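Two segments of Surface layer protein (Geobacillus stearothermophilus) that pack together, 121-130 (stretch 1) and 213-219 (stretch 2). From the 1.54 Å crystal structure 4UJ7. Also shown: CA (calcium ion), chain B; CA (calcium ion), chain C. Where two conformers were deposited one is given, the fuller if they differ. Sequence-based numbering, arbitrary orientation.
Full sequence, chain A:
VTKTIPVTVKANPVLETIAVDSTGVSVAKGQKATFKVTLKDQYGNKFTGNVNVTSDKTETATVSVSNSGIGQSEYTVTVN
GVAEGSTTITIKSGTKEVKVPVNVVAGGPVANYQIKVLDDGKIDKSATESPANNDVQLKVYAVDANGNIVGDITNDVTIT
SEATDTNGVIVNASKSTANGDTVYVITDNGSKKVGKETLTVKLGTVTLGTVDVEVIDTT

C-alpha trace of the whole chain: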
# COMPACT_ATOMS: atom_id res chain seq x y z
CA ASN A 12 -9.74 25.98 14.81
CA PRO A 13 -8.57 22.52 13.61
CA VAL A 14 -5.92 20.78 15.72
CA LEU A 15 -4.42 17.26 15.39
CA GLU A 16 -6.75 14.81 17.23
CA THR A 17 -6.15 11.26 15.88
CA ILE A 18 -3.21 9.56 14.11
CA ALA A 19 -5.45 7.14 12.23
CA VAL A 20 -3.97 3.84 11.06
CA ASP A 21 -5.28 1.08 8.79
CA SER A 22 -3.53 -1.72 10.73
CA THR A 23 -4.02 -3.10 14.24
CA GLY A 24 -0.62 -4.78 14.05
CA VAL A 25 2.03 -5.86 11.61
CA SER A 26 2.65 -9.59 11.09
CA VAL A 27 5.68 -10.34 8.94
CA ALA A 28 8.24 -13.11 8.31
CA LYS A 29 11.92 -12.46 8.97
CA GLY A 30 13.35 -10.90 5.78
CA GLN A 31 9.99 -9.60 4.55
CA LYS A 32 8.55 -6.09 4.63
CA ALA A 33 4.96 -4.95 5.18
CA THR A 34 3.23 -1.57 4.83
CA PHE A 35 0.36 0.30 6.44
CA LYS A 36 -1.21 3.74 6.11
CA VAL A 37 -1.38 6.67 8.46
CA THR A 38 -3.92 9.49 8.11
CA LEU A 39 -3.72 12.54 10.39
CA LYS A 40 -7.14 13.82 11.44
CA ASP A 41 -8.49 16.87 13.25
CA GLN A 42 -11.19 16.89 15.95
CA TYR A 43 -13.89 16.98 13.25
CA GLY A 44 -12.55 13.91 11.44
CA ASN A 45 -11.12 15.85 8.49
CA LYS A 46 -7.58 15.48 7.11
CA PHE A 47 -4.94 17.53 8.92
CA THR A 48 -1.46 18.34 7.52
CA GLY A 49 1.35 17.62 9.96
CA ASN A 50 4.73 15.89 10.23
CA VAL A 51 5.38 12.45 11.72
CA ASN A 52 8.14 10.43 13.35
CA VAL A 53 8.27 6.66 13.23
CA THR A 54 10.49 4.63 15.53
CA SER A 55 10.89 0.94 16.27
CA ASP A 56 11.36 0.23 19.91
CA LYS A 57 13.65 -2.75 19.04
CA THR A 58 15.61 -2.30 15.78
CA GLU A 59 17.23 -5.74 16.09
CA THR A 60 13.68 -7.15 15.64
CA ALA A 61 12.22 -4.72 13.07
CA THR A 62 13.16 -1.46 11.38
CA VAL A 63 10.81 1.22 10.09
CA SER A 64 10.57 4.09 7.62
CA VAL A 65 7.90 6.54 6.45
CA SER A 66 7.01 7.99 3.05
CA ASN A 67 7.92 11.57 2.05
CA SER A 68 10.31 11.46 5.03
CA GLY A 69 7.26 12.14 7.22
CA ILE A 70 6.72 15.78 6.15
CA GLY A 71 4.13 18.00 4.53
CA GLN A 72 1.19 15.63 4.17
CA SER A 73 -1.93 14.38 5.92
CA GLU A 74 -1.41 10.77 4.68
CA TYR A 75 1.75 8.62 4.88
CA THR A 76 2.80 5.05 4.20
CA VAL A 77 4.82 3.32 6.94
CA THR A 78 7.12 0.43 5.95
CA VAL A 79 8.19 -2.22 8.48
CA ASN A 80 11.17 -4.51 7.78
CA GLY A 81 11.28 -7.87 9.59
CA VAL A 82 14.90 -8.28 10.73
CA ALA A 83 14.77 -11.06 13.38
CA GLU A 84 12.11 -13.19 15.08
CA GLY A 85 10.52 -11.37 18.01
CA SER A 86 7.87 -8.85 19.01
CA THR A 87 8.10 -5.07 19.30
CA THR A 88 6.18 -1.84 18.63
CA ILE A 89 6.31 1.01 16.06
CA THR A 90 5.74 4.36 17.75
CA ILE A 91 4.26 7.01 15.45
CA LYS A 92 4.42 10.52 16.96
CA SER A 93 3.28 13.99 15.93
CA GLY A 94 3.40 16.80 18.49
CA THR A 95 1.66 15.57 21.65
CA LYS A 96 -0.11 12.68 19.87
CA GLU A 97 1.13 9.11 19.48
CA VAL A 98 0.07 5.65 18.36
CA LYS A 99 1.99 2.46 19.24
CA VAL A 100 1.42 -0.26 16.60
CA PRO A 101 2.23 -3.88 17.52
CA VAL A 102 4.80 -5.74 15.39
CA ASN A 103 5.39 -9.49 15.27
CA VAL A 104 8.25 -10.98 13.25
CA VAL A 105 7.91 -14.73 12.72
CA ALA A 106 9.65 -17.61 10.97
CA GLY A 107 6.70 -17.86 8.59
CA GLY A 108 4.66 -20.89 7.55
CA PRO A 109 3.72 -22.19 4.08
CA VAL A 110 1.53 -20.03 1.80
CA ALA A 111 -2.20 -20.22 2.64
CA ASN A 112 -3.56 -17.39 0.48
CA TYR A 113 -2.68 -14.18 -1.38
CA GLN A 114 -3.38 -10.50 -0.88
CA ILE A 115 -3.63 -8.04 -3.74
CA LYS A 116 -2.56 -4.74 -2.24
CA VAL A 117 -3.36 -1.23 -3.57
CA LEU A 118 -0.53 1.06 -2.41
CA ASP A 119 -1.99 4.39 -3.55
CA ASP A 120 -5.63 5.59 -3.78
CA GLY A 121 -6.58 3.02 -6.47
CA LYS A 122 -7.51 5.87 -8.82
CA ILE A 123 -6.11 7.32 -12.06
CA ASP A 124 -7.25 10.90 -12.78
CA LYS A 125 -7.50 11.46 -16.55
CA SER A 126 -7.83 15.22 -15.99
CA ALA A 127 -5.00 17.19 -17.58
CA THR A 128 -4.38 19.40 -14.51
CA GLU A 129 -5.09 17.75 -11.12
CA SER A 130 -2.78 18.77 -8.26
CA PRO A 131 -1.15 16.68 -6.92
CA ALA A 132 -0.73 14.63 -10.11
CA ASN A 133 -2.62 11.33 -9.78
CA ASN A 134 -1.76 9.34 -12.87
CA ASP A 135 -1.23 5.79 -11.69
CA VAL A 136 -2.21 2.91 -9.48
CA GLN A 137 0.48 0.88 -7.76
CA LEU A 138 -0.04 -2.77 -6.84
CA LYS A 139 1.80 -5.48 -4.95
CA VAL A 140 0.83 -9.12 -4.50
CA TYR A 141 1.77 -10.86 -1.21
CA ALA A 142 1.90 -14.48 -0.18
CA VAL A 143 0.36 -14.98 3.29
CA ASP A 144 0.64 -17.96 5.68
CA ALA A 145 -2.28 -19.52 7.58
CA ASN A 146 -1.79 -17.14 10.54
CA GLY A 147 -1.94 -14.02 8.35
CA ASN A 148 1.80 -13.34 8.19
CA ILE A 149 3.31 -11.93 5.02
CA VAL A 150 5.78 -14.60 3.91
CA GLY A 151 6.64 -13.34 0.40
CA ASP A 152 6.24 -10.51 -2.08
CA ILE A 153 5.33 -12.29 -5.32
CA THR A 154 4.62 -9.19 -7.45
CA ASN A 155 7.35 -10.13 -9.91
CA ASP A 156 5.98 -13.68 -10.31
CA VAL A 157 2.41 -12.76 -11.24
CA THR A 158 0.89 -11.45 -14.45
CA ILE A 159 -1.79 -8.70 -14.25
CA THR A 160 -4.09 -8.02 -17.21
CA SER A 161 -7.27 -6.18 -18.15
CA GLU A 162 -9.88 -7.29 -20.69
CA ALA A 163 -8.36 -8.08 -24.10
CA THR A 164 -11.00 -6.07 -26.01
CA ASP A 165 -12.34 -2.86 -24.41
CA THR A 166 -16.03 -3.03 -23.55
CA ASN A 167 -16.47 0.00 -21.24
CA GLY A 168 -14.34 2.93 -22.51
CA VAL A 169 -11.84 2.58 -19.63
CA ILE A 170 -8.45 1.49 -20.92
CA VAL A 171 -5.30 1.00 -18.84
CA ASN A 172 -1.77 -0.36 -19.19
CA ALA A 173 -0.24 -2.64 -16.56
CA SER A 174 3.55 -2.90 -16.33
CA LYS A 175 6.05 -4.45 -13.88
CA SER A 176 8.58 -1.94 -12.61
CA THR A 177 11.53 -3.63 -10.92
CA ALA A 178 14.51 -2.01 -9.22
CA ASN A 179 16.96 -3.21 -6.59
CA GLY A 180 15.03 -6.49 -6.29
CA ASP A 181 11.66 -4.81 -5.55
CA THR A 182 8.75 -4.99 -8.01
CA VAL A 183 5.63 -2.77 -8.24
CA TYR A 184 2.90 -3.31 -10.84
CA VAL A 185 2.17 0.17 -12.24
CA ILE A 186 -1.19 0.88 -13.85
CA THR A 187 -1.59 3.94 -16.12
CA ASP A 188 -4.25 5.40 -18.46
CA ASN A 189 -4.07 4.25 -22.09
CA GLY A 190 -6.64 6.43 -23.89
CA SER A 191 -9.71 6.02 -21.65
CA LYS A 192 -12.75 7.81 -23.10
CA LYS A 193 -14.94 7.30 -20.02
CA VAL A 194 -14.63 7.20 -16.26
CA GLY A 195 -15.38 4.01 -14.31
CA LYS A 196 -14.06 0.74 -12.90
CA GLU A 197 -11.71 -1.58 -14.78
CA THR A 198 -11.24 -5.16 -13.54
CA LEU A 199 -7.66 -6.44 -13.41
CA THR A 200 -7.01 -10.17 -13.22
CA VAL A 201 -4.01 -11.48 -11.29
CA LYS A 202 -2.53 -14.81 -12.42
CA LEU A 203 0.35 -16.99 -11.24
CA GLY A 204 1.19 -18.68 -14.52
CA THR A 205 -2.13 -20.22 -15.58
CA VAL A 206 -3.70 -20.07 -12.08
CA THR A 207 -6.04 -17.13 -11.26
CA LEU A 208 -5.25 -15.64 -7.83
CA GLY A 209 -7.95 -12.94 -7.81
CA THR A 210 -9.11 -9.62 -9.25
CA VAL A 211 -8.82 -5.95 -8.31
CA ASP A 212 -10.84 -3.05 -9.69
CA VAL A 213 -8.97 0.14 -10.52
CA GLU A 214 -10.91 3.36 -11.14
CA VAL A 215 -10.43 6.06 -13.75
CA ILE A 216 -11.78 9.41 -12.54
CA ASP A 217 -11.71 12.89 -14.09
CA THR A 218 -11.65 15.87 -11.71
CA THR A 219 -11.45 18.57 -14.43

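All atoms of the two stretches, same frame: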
# COMPACT_ATOMS: atom_id res chain seq x y z
N GLY A 121 -5.83 3.90 -5.56
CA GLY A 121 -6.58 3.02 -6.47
C GLY A 121 -7.25 3.74 -7.63
O GLY A 121 -8.05 3.14 -8.36
N LYS A 122 -6.91 5.01 -7.81
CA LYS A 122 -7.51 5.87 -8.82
C LYS A 122 -6.46 6.43 -9.78
O LYS A 122 -5.33 6.70 -9.38
CB LYS A 122 -8.25 7.03 -8.16
CG LYS A 122 -9.27 6.59 -7.12
CD LYS A 122 -9.89 7.78 -6.42
CE LYS A 122 -10.79 7.29 -5.29
NZ LYS A 122 -11.52 6.06 -5.69
N ILE A 123 -6.89 6.63 -11.03
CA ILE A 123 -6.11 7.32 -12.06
C ILE A 123 -7.00 8.48 -12.54
O ILE A 123 -8.13 8.26 -12.98
CB ILE A 123 -5.79 6.40 -13.26
CG1 ILE A 123 -4.85 5.26 -12.83
CG2 ILE A 123 -5.24 7.19 -14.44
CD1 ILE A 123 -4.80 4.08 -13.80
N ASP A 124 -6.48 9.70 -12.46
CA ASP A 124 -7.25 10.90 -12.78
C ASP A 124 -6.89 11.36 -14.19
O ASP A 124 -5.79 11.90 -14.40
CB ASP A 124 -6.96 11.98 -11.74
CG ASP A 124 -7.92 13.17 -11.83
OD1 ASP A 124 -8.60 13.35 -12.86
OD2 ASP A 124 -7.96 13.94 -10.84
N LYS A 125 -7.79 11.12 -15.15
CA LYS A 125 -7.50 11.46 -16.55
C LYS A 125 -7.66 12.94 -16.87
O LYS A 125 -7.53 13.33 -18.04
CB LYS A 125 -8.27 10.57 -17.54
CG LYS A 125 -9.78 10.74 -17.54
CD LYS A 125 -10.41 9.90 -18.64
CE LYS A 125 -11.90 10.19 -18.79
NZ LYS A 125 -12.16 11.55 -19.36
N SER A 126 -7.93 13.76 -15.86
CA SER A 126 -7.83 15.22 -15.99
C SER A 126 -6.42 15.59 -16.41
O SER A 126 -5.46 14.89 -16.06
CB SER A 126 -8.14 15.91 -14.66
OG SER A 126 -7.86 17.32 -14.71
N ALA A 127 -6.30 16.69 -17.15
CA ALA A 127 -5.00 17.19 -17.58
C ALA A 127 -4.27 18.00 -16.50
O ALA A 127 -3.06 18.22 -16.60
CB ALA A 127 -5.15 17.99 -18.87
N THR A 128 -4.98 18.43 -15.45
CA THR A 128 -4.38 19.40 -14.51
C THR A 128 -4.53 19.15 -13.00
O THR A 128 -4.29 20.08 -12.21
CB THR A 128 -4.91 20.82 -14.77
OG1 THR A 128 -6.33 20.77 -14.97
CG2 THR A 128 -4.24 21.42 -15.99
N GLU A 129 -4.90 17.95 -12.57
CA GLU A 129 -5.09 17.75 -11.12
C GLU A 129 -3.79 17.97 -10.34
O GLU A 129 -2.69 17.72 -10.85
CB GLU A 129 -5.75 16.39 -10.79
CG GLU A 129 -4.82 15.18 -10.81
CD GLU A 129 -4.48 14.66 -12.20
OE1 GLU A 129 -5.00 15.16 -13.22
OE2 GLU A 129 -3.64 13.74 -12.26
N SER A 130 -3.92 18.52 -9.14
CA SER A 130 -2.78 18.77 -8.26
C SER A 130 -3.13 18.25 -6.87
O SER A 130 -4.12 18.69 -6.28
CB SER A 130 -2.45 20.27 -8.21
OG SER A 130 -1.25 20.52 -7.51
N VAL A 213 -9.49 -1.22 -10.55
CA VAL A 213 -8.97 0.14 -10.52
C VAL A 213 -10.03 1.10 -11.05
O VAL A 213 -10.98 0.67 -11.71
CB VAL A 213 -7.64 0.29 -11.28
CG1 VAL A 213 -6.58 -0.60 -10.63
CG2 VAL A 213 -7.79 -0.05 -12.78
N GLU A 214 -9.90 2.38 -10.73
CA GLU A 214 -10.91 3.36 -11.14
C GLU A 214 -10.27 4.52 -11.88
O GLU A 214 -9.31 5.13 -11.38
CB GLU A 214 -11.67 3.89 -9.92
CG GLU A 214 -12.89 4.74 -10.27
CD GLU A 214 -13.60 5.35 -9.06
OE1 GLU A 214 -13.20 5.05 -7.91
OE2 GLU A 214 -14.55 6.14 -9.27
N VAL A 215 -10.79 4.83 -13.06
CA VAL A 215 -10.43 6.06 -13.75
C VAL A 215 -11.46 7.12 -13.36
O VAL A 215 -12.67 6.88 -13.45
CB VAL A 215 -10.33 5.86 -15.28
CG1 VAL A 215 -10.21 7.19 -16.00
CG2 VAL A 215 -9.10 5.01 -15.59
N ILE A 216 -10.95 8.25 -12.89
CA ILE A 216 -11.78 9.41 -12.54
C ILE A 216 -11.35 10.59 -13.43
O ILE A 216 -10.35 10.52 -14.15
CB ILE A 216 -11.66 9.78 -11.02
CG1 ILE A 216 -10.24 10.26 -10.67
CG2 ILE A 216 -12.11 8.61 -10.15
CD1 ILE A 216 -10.07 10.86 -9.28
N ASP A 217 -12.11 11.68 -13.39
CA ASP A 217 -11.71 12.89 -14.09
C ASP A 217 -12.20 14.09 -13.29
O ASP A 217 -13.39 14.39 -13.29
CB ASP A 217 -12.30 12.93 -15.51
CG ASP A 217 -11.71 14.04 -16.38
OD1 ASP A 217 -11.32 15.10 -15.83
OD2 ASP A 217 -11.64 13.86 -17.62
N THR A 218 -11.27 14.78 -12.63
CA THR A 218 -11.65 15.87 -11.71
C THR A 218 -11.61 17.24 -12.37
O THR A 218 -11.69 18.25 -11.67
CB THR A 218 -10.79 15.89 -10.44
OG1 THR A 218 -9.41 16.09 -10.79
CG2 THR A 218 -10.95 14.58 -9.64
N THR A 219 -11.49 17.29 -13.71
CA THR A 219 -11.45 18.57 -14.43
C THR A 219 -12.67 19.42 -14.05
O THR A 219 -13.79 18.93 -13.88
CB THR A 219 -11.43 18.38 -15.97
OG1 THR A 219 -10.35 17.52 -16.34
CG2 THR A 219 -11.27 19.72 -16.69
OXT THR A 219 -12.52 20.64 -13.89
CA CA B . -4.08 13.51 -14.68
CA CA C . -3.46 7.06 -7.88
O HOH W 1 -8.33 18.36 -12.18
O HOH W 2 -3.42 12.83 -16.89
O HOH W 3 -2.19 14.96 -15.04
O HOH W 4 -1.14 7.91 -8.61
O HOH W 5 -2.61 8.05 -5.80

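Residues 122-124 and 213-216 lie side by side as parallel β-strands, their axes 4.6 Å apart at closest approach and their directions 21° apart. Lys 122 pairs with Glu 214, Ile 123 with Val 215 and Asp 124 with Ile 216, and each pair of CA atoms is separated by 4.8 Å. The contact joins segments about 90 residues apart in sequence and buries 667 Å², counting both sides.

Four backbone hydrogen bonds fix the register. Glu 214 N donates to Gly 121 O (3.1 Å), Ile 123 N to Glu 214 O (2.9 Å), Ile 216 N to Ile 123 O (2.8 Å) and Lys 125 N to Ile 216 O (2.8 Å). Ile 123 thus uses both its N and its O, bonding to the residues that flank Val 215, as parallel pairing requires. CA-H...O contacts reinforce the ladder: Lys 122 CA lies 3.2 Å from Glu 214 O, and Val 215 CA 3.3 Å from Ile 123 O.

Two salt bridges tie lysines of the first stretch to acids of the second. Lys 122 NZ meets Glu 214 OE1 at 3.0 Å on the sheet face that these residues share with Asp 124 and Ile 216; Lys 125 NZ reaches Asp 217 OD2 at 2.9 Å.

Beyond the strands, Asp 124 binds Thr 218 with both carboxylate oxygens. Its OD1 accepts from Thr 218 N (3.0 Å) and, within its own stretch, from Ser 126 N (3.1 Å); its OD2 accepts from Thr 218 OG1 (2.6 Å). Asp 217 OD1 lies 4.4 Å from Asp 124 OD1, two like charges close together, but each oxygen accepts hydrogen bonds of its own. Asp 217 OD1 accepts from Thr 219 N (3.1 Å) and Thr 219 OG1 (2.7 Å), holding the C-terminal residue near Ser 126, where Ser 126 OG and Thr 219 OG1 are 3.0 Å apart. A water also links Ser 126 OG (2.8 Å) to Thr 218 OG1 (2.9 Å), donating to the latter.

On the opposite sheet face, Ile 123 CB lies 4.3 Å from Val 215 CG2; the aliphatic part of Lys 125 covers the same valine, CD to CG1 3.8 Å.

Two calcium ions bind the first stretch. One binds Asp 124 O and Ser 126 O (both 2.4 Å) and both carboxylate oxygens of Glu 129, OE1 at 2.4 Å and OE2 at 2.5 Å; a second binds Lys 122 O (2.4 Å).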